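Local coordinates for diaminopimelate decarboxylase (Phaeodactylum tricornutum, PDB 7JPJ) that decarboxylates diaminopimelate to make lysine as a pyridoxal-phosphate-dependent obligate dimer with a promiscuous choice of substrate, at the D-lysine site and the interface of chains A and B. Numbering follows the deposited sequence. Chains: chain A/B, Diaminopimelate decarboxylase.

Contact 1: the D-lysine site. Residues chain A 240-241, 243, 282, 321. With DLY (D-lysine), chain C.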
# COMPACT_ATOMS: atom_id res chain seq x y z
N LYS A 240 7.54 8.13 -19.67
CA LYS A 240 8.10 8.54 -18.39
C LYS A 240 7.88 10.02 -18.14
O LYS A 240 7.93 10.84 -19.06
CB LYS A 240 9.59 8.21 -18.33
CG LYS A 240 9.97 7.24 -17.21
CD LYS A 240 9.14 5.95 -17.26
CE LYS A 240 9.50 4.99 -16.12
NZ LYS A 240 8.33 4.25 -15.57
N VAL A 241 7.61 10.35 -16.88
CA VAL A 241 7.42 11.73 -16.43
C VAL A 241 8.50 12.05 -15.41
O VAL A 241 8.67 11.32 -14.43
CB VAL A 241 6.02 11.93 -15.81
CG1 VAL A 241 5.87 13.34 -15.26
CG2 VAL A 241 4.94 11.64 -16.83
N ARG A 243 9.38 13.96 -12.51
CA ARG A 243 8.84 14.81 -11.45
C ARG A 243 9.90 15.75 -10.89
O ARG A 243 9.62 16.92 -10.62
CB ARG A 243 8.26 13.94 -10.34
CG ARG A 243 7.11 13.05 -10.77
CD ARG A 243 6.70 12.11 -9.65
NE ARG A 243 5.60 11.23 -10.02
CZ ARG A 243 5.74 10.10 -10.70
NH1 ARG A 243 6.94 9.71 -11.10
NH2 ARG A 243 4.68 9.36 -10.99
N THR A 282 0.41 7.51 -16.08
CA THR A 282 1.24 8.51 -15.42
C THR A 282 1.28 9.82 -16.21
O THR A 282 1.06 10.90 -15.65
CB THR A 282 2.66 7.96 -15.23
OG1 THR A 282 2.60 6.74 -14.48
CG2 THR A 282 3.53 8.96 -14.50
N ARG A 321 4.24 5.72 -2.86
CA ARG A 321 5.38 5.55 -3.77
C ARG A 321 6.74 5.78 -3.11
O ARG A 321 7.69 5.08 -3.49
CB ARG A 321 5.20 6.45 -4.99
CG ARG A 321 3.93 6.15 -5.78
CD ARG A 321 3.97 6.70 -7.20
NE ARG A 321 5.10 7.60 -7.43
CZ ARG A 321 6.10 7.36 -8.28
NH1 ARG A 321 6.12 6.24 -8.99
NH2 ARG A 321 7.07 8.24 -8.41
N DLY C . 10.25 6.83 -12.19
CA DLY C . 8.86 6.42 -12.03
C DLY C . 7.94 7.21 -12.96
O DLY C . 8.38 7.95 -13.85
CB DLY C . 8.72 4.92 -12.27
CG DLY C . 7.46 4.30 -11.68
CD DLY C . 7.46 2.78 -11.87
CE DLY C . 6.13 2.16 -11.47
NZ DLY C . 6.08 0.71 -11.81
OXT DLY C . 6.71 7.12 -12.86

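Contact 2: the interface of chains A and B. Residues chain A 65-66, 423-426; chain B 436-438, 440.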
# COMPACT_ATOMS: atom_id res chain seq x y z
N ALA A 65 -14.22 10.34 -10.57
CA ALA A 65 -15.18 10.48 -11.66
C ALA A 65 -14.99 11.80 -12.41
O ALA A 65 -15.17 11.86 -13.63
CB ALA A 65 -16.60 10.37 -11.12
N SER A 66 -14.64 12.87 -11.69
CA SER A 66 -14.40 14.15 -12.34
C SER A 66 -13.26 14.04 -13.35
O SER A 66 -13.33 14.62 -14.44
CB SER A 66 -14.10 15.22 -11.30
OG SER A 66 -15.21 15.41 -10.44
N LEU A 423 -14.63 20.83 -4.19
CA LEU A 423 -14.51 19.51 -3.58
C LEU A 423 -15.12 18.46 -4.50
O LEU A 423 -16.25 18.61 -4.96
CB LEU A 423 -15.21 19.50 -2.21
CG LEU A 423 -15.04 18.29 -1.29
CD1 LEU A 423 -13.58 18.07 -0.93
CD2 LEU A 423 -15.88 18.47 -0.03
N ILE A 424 -14.35 17.41 -4.79
CA ILE A 424 -14.82 16.31 -5.63
C ILE A 424 -14.88 14.98 -4.88
O ILE A 424 -15.32 13.98 -5.45
CB ILE A 424 -13.97 16.17 -6.91
CG1 ILE A 424 -12.50 16.00 -6.56
CG2 ILE A 424 -14.17 17.37 -7.80
CD1 ILE A 424 -11.61 15.92 -7.77
N ARG A 425 -14.44 14.95 -3.62
CA ARG A 425 -14.59 13.76 -2.78
C ARG A 425 -14.46 14.22 -1.34
O ARG A 425 -13.38 14.65 -0.92
CB ARG A 425 -13.55 12.70 -3.11
CG ARG A 425 -13.82 11.35 -2.47
CD ARG A 425 -12.79 10.32 -2.90
NE ARG A 425 -11.54 10.45 -2.15
CZ ARG A 425 -10.44 9.75 -2.41
NH1 ARG A 425 -10.43 8.88 -3.42
NH2 ARG A 425 -9.35 9.93 -1.69
N LYS A 426 -15.55 14.13 -0.58
CA LYS A 426 -15.51 14.55 0.81
C LYS A 426 -14.68 13.58 1.65
O LYS A 426 -14.52 12.41 1.31
CB LYS A 426 -16.93 14.66 1.38
CG LYS A 426 -17.78 13.40 1.24
CD LYS A 426 -19.17 13.61 1.83
CE LYS A 426 -20.08 12.41 1.58
NZ LYS A 426 -21.42 12.59 2.20
N ASN B 436 -18.19 8.56 -1.47
CA ASN B 436 -17.89 9.88 -0.94
C ASN B 436 -17.49 10.88 -2.02
O ASN B 436 -17.07 12.00 -1.69
CB ASN B 436 -16.77 9.79 0.11
CG ASN B 436 -17.27 9.27 1.43
OD1 ASN B 436 -18.45 9.40 1.76
ND2 ASN B 436 -16.37 8.67 2.21
N GLU B 437 -17.64 10.51 -3.28
CA GLU B 437 -17.27 11.40 -4.41
C GLU B 437 -18.38 12.41 -4.69
O GLU B 437 -19.54 12.03 -4.64
CB GLU B 437 -16.78 10.64 -5.63
CG GLU B 437 -15.49 9.87 -5.44
CD GLU B 437 -14.96 9.19 -6.69
OE1 GLU B 437 -15.67 9.15 -7.70
OE2 GLU B 437 -13.83 8.68 -6.64
N ILE B 438 -18.00 13.66 -4.96
CA ILE B 438 -18.98 14.75 -5.25
C ILE B 438 -18.77 15.20 -6.69
O ILE B 438 -17.63 15.34 -7.11
CB ILE B 438 -18.85 15.92 -4.25
CG1 ILE B 438 -18.38 15.47 -2.87
CG2 ILE B 438 -20.14 16.72 -4.18
CD1 ILE B 438 -19.49 14.97 -1.99
N VAL B 440 -19.04 17.74 -10.15
CA VAL B 440 -18.67 19.15 -10.44
C VAL B 440 -17.66 19.64 -9.40
O VAL B 440 -16.54 19.94 -9.83
CB VAL B 440 -19.85 20.12 -10.67
CG1 VAL B 440 -21.05 19.45 -11.31
CG2 VAL B 440 -20.23 20.93 -9.45
O HOH W 1 -16.17 13.40 -8.69

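Contact 3: the interface of chains A and B. Residues chain A 432, 435-436; chain B 426-428, 432, 435.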
# COMPACT_ATOMS: atom_id res chain seq x y z
N GLN A 432 -17.22 5.11 8.68
CA GLN A 432 -17.20 4.50 7.35
C GLN A 432 -16.07 3.50 7.17
O GLN A 432 -16.16 2.64 6.29
CB GLN A 432 -17.09 5.58 6.27
CG GLN A 432 -18.38 6.29 5.94
CD GLN A 432 -18.16 7.49 5.04
OE1 GLN A 432 -17.30 8.33 5.32
NE2 GLN A 432 -18.91 7.56 3.95
N GLU A 435 -17.60 0.21 8.50
CA GLU A 435 -19.04 0.14 8.28
C GLU A 435 -19.51 -1.21 7.75
O GLU A 435 -20.72 -1.46 7.73
CB GLU A 435 -19.48 1.25 7.33
CG GLU A 435 -19.10 1.00 5.88
CD GLU A 435 -19.44 2.17 4.97
OE1 GLU A 435 -20.26 3.02 5.37
OE2 GLU A 435 -18.88 2.22 3.85
N ASN A 436 -18.60 -2.08 7.31
CA ASN A 436 -18.95 -3.40 6.82
C ASN A 436 -18.63 -4.50 7.82
O ASN A 436 -18.77 -5.69 7.50
CB ASN A 436 -18.26 -3.68 5.49
CG ASN A 436 -18.88 -2.92 4.34
OD1 ASN A 436 -20.01 -2.43 4.44
ND2 ASN A 436 -18.15 -2.79 3.24
N LYS B 426 -18.37 -8.15 5.91
CA LYS B 426 -18.86 -8.51 4.59
C LYS B 426 -18.03 -7.83 3.51
O LYS B 426 -17.38 -6.81 3.73
CB LYS B 426 -20.34 -8.17 4.43
CG LYS B 426 -20.71 -6.71 4.70
CD LYS B 426 -22.20 -6.47 4.40
CE LYS B 426 -22.76 -5.30 5.20
NZ LYS B 426 -22.39 -3.97 4.63
N ARG B 427 -18.07 -8.42 2.31
CA ARG B 427 -17.34 -7.86 1.19
C ARG B 427 -17.88 -6.47 0.85
O ARG B 427 -19.10 -6.25 0.83
CB ARG B 427 -17.45 -8.77 -0.03
CG ARG B 427 -16.53 -8.40 -1.17
CD ARG B 427 -16.67 -9.35 -2.34
NE ARG B 427 -16.67 -10.74 -1.91
CZ ARG B 427 -15.56 -11.48 -1.77
NH1 ARG B 427 -14.38 -10.94 -2.04
NH2 ARG B 427 -15.65 -12.74 -1.37
N GLN B 428 -16.97 -5.54 0.62
CA GLN B 428 -17.34 -4.21 0.18
C GLN B 428 -17.95 -4.27 -1.22
O GLN B 428 -17.65 -5.15 -2.02
CB GLN B 428 -16.11 -3.30 0.18
CG GLN B 428 -16.37 -1.82 -0.04
CD GLN B 428 -15.08 -1.04 -0.21
OE1 GLN B 428 -14.13 -1.51 -0.82
NE2 GLN B 428 -15.05 0.18 0.34
N GLN B 432 -19.56 1.42 -2.79
CA GLN B 432 -18.98 2.00 -1.58
C GLN B 432 -17.57 2.53 -1.80
O GLN B 432 -17.11 3.38 -1.03
CB GLN B 432 -18.96 0.97 -0.46
CG GLN B 432 -20.31 0.68 0.16
CD GLN B 432 -20.26 -0.52 1.08
OE1 GLN B 432 -19.86 -1.62 0.66
NE2 GLN B 432 -20.64 -0.33 2.34
N GLU B 435 -18.43 6.12 -2.72
CA GLU B 435 -19.64 6.70 -2.15
C GLU B 435 -19.43 8.12 -1.63
O GLU B 435 -20.42 8.82 -1.39
CB GLU B 435 -20.17 5.82 -1.02
CG GLU B 435 -19.21 5.69 0.16
CD GLU B 435 -19.67 4.67 1.18
OE1 GLU B 435 -20.86 4.27 1.14
OE2 GLU B 435 -18.84 4.25 2.02

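Contact 1: the D-lysine site
D-lysine occupies the cofactor and substrate site of the pyridoxal-binding domain, in which no pyridoxal 5'-phosphate is modelled. The pocket is formed by loop residues A:Lys240, A:Val241 and A:Arg243 and by the first residues of helices 282-285 and 321-325. A:Lys240 comes two residues after the last glycine of the run that, with the turn before helix 282-285, binds the cofactor phosphate in this family; the ligand carboxylate probably sits near that position. The CB of A:Lys240 stands back, while A:Lys240 CG passes 3.8 Å from the carboxylate oxygen DLY O. A bend at chi2 (54°) helps to carry CD past the same oxygen, and A:Lys240 CE packs 3.9 Å from DLY CB. A second bend at chi4 (143°) brings the amine A:Lys240 NZ to 3.4 Å from DLY CB, beside the aliphatic arm and not on an acceptor of the ligand. The polar contact comes from A:Arg243, which, extended from CG to NE, donates NH1 to carboxylate oxygen DLY OXT at 3.1 Å in a nearly straight salt-bridging hydrogen bond (164° at the hydrogen). A:Arg321 turns its guanidinium so that A:Arg243 NH2 lies over its centre, a pairing of like charges that the carboxylate probably helps to offset. A:Arg321 presents an in-plane edge to the ligand, with NH1 3.6 Å from DLY CG.

Contact 2: the interface of chains A and B
A short antiparallel bridge pairs A:Arg425 with B:Glu437, and the side chains are laid out around it. B:Ile438 N donates to A:Ile424 O at 2.7 Å, approaching from above the carbonyl plane, whereas A:Lys426 N reaches B:Asn436 O at 2.8 Å nearly along the C=O axis. Between these rungs A:Arg425 and B:Glu437 cross obliquely, touching through their methylenes, with A:Arg425 CG 3.7 Å from B:Glu437 CG. Their guanidinium and carboxylate planes are nearly coplanar (21° apart), yet A:Arg425 NH1 and B:Glu437 OE2 remain 4.7 Å apart, so any attraction acts through space and not through a salt bridge. B:Glu437, extended beyond CG, instead points its carboxylate at the start of helix 65-73, where A:Ala65 N makes a weak bond to OE1; the helix end would probably stabilise the negative charge. A:Lys426 leaves its backbone with CG between N and the carbonyl carbon (chi1 55°), then runs straight, crossing both B:Asn436 and B:Ile438 at about right angles. A:Lys426 CG lies 4.0 Å from the B:Ile438 CD1 methyl. A water links the hydroxyl A:Ser66 OG, at 2.8 Å from the water oxygen, to B:Ile438 O, 2.9 Å from it. In the fold, the C-terminal tail of chain B, beyond its helix 430-433, thus lies against the segment following strand 421-423 of chain A and the start of helix 65-73.

Contact 3: the interface of chains A and B
In this patch the side-chain amide oxygen of A:Asn436, OD1, accepts two bonds from chain B. B:Gln432 NE2 reaches A:Asn436 OD1 at 3.0 Å, in the carbonyl plane and on a lone pair, nearly straight (163° at the hydrogen). The amine B:Lys426 NZ donates to the same A:Asn436 OD1 at 2.8 Å, but from above that plane. Turned tip to tip with B:Gln432, A:Asn436 also offers ND2 to the amide oxygen OE1 in a weak return bond. The main-chain O of A:Asn436 accepts from B:Lys426 N at 3.0 Å, in the carbonyl plane. The lysine curls back over the asparagine through a bend at chi4 (78°). An alanine in place of A:Asn436 would remove the amide and would probably leave B:Lys426 NZ and B:Gln432 NE2 without their shared acceptor, loosening this corner. Further out, the carboxylates of A:Glu435 and B:Glu435 face each other tip to tip, their planes 63° apart; their negative charges would probably repel, and a proton between them is possible but not visible. B:Gln432 NE2 lies 3.4 Å from A:Glu435 OE2 and may soften the repulsion. Helix 430-433 of each chain carries the glutamine, so the patch joins the two C-terminal regions across the two-fold axis of the obligate dimer.

Contacts 2 and 3, with the centres of their C-alpha atoms about 18 Å apart, belong to one two-fold interface and use the same pieces with the chains exchanged: residue 426 of one subunit meets residue 436 of the other in both. The lysine is straight in contact 2 and curled in contact 3, so the side chains depart from exact symmetry while the backbone bond is kept. Contact 1 shares no residues with them and lies, between C-alpha centres, about 24 Å from contact 2 and about 31 Å from contact 3. Packing of the C-terminal tails holds together a dimer that the active sites probably need, the predicted proton donor Cys357 being supplied by the other chain.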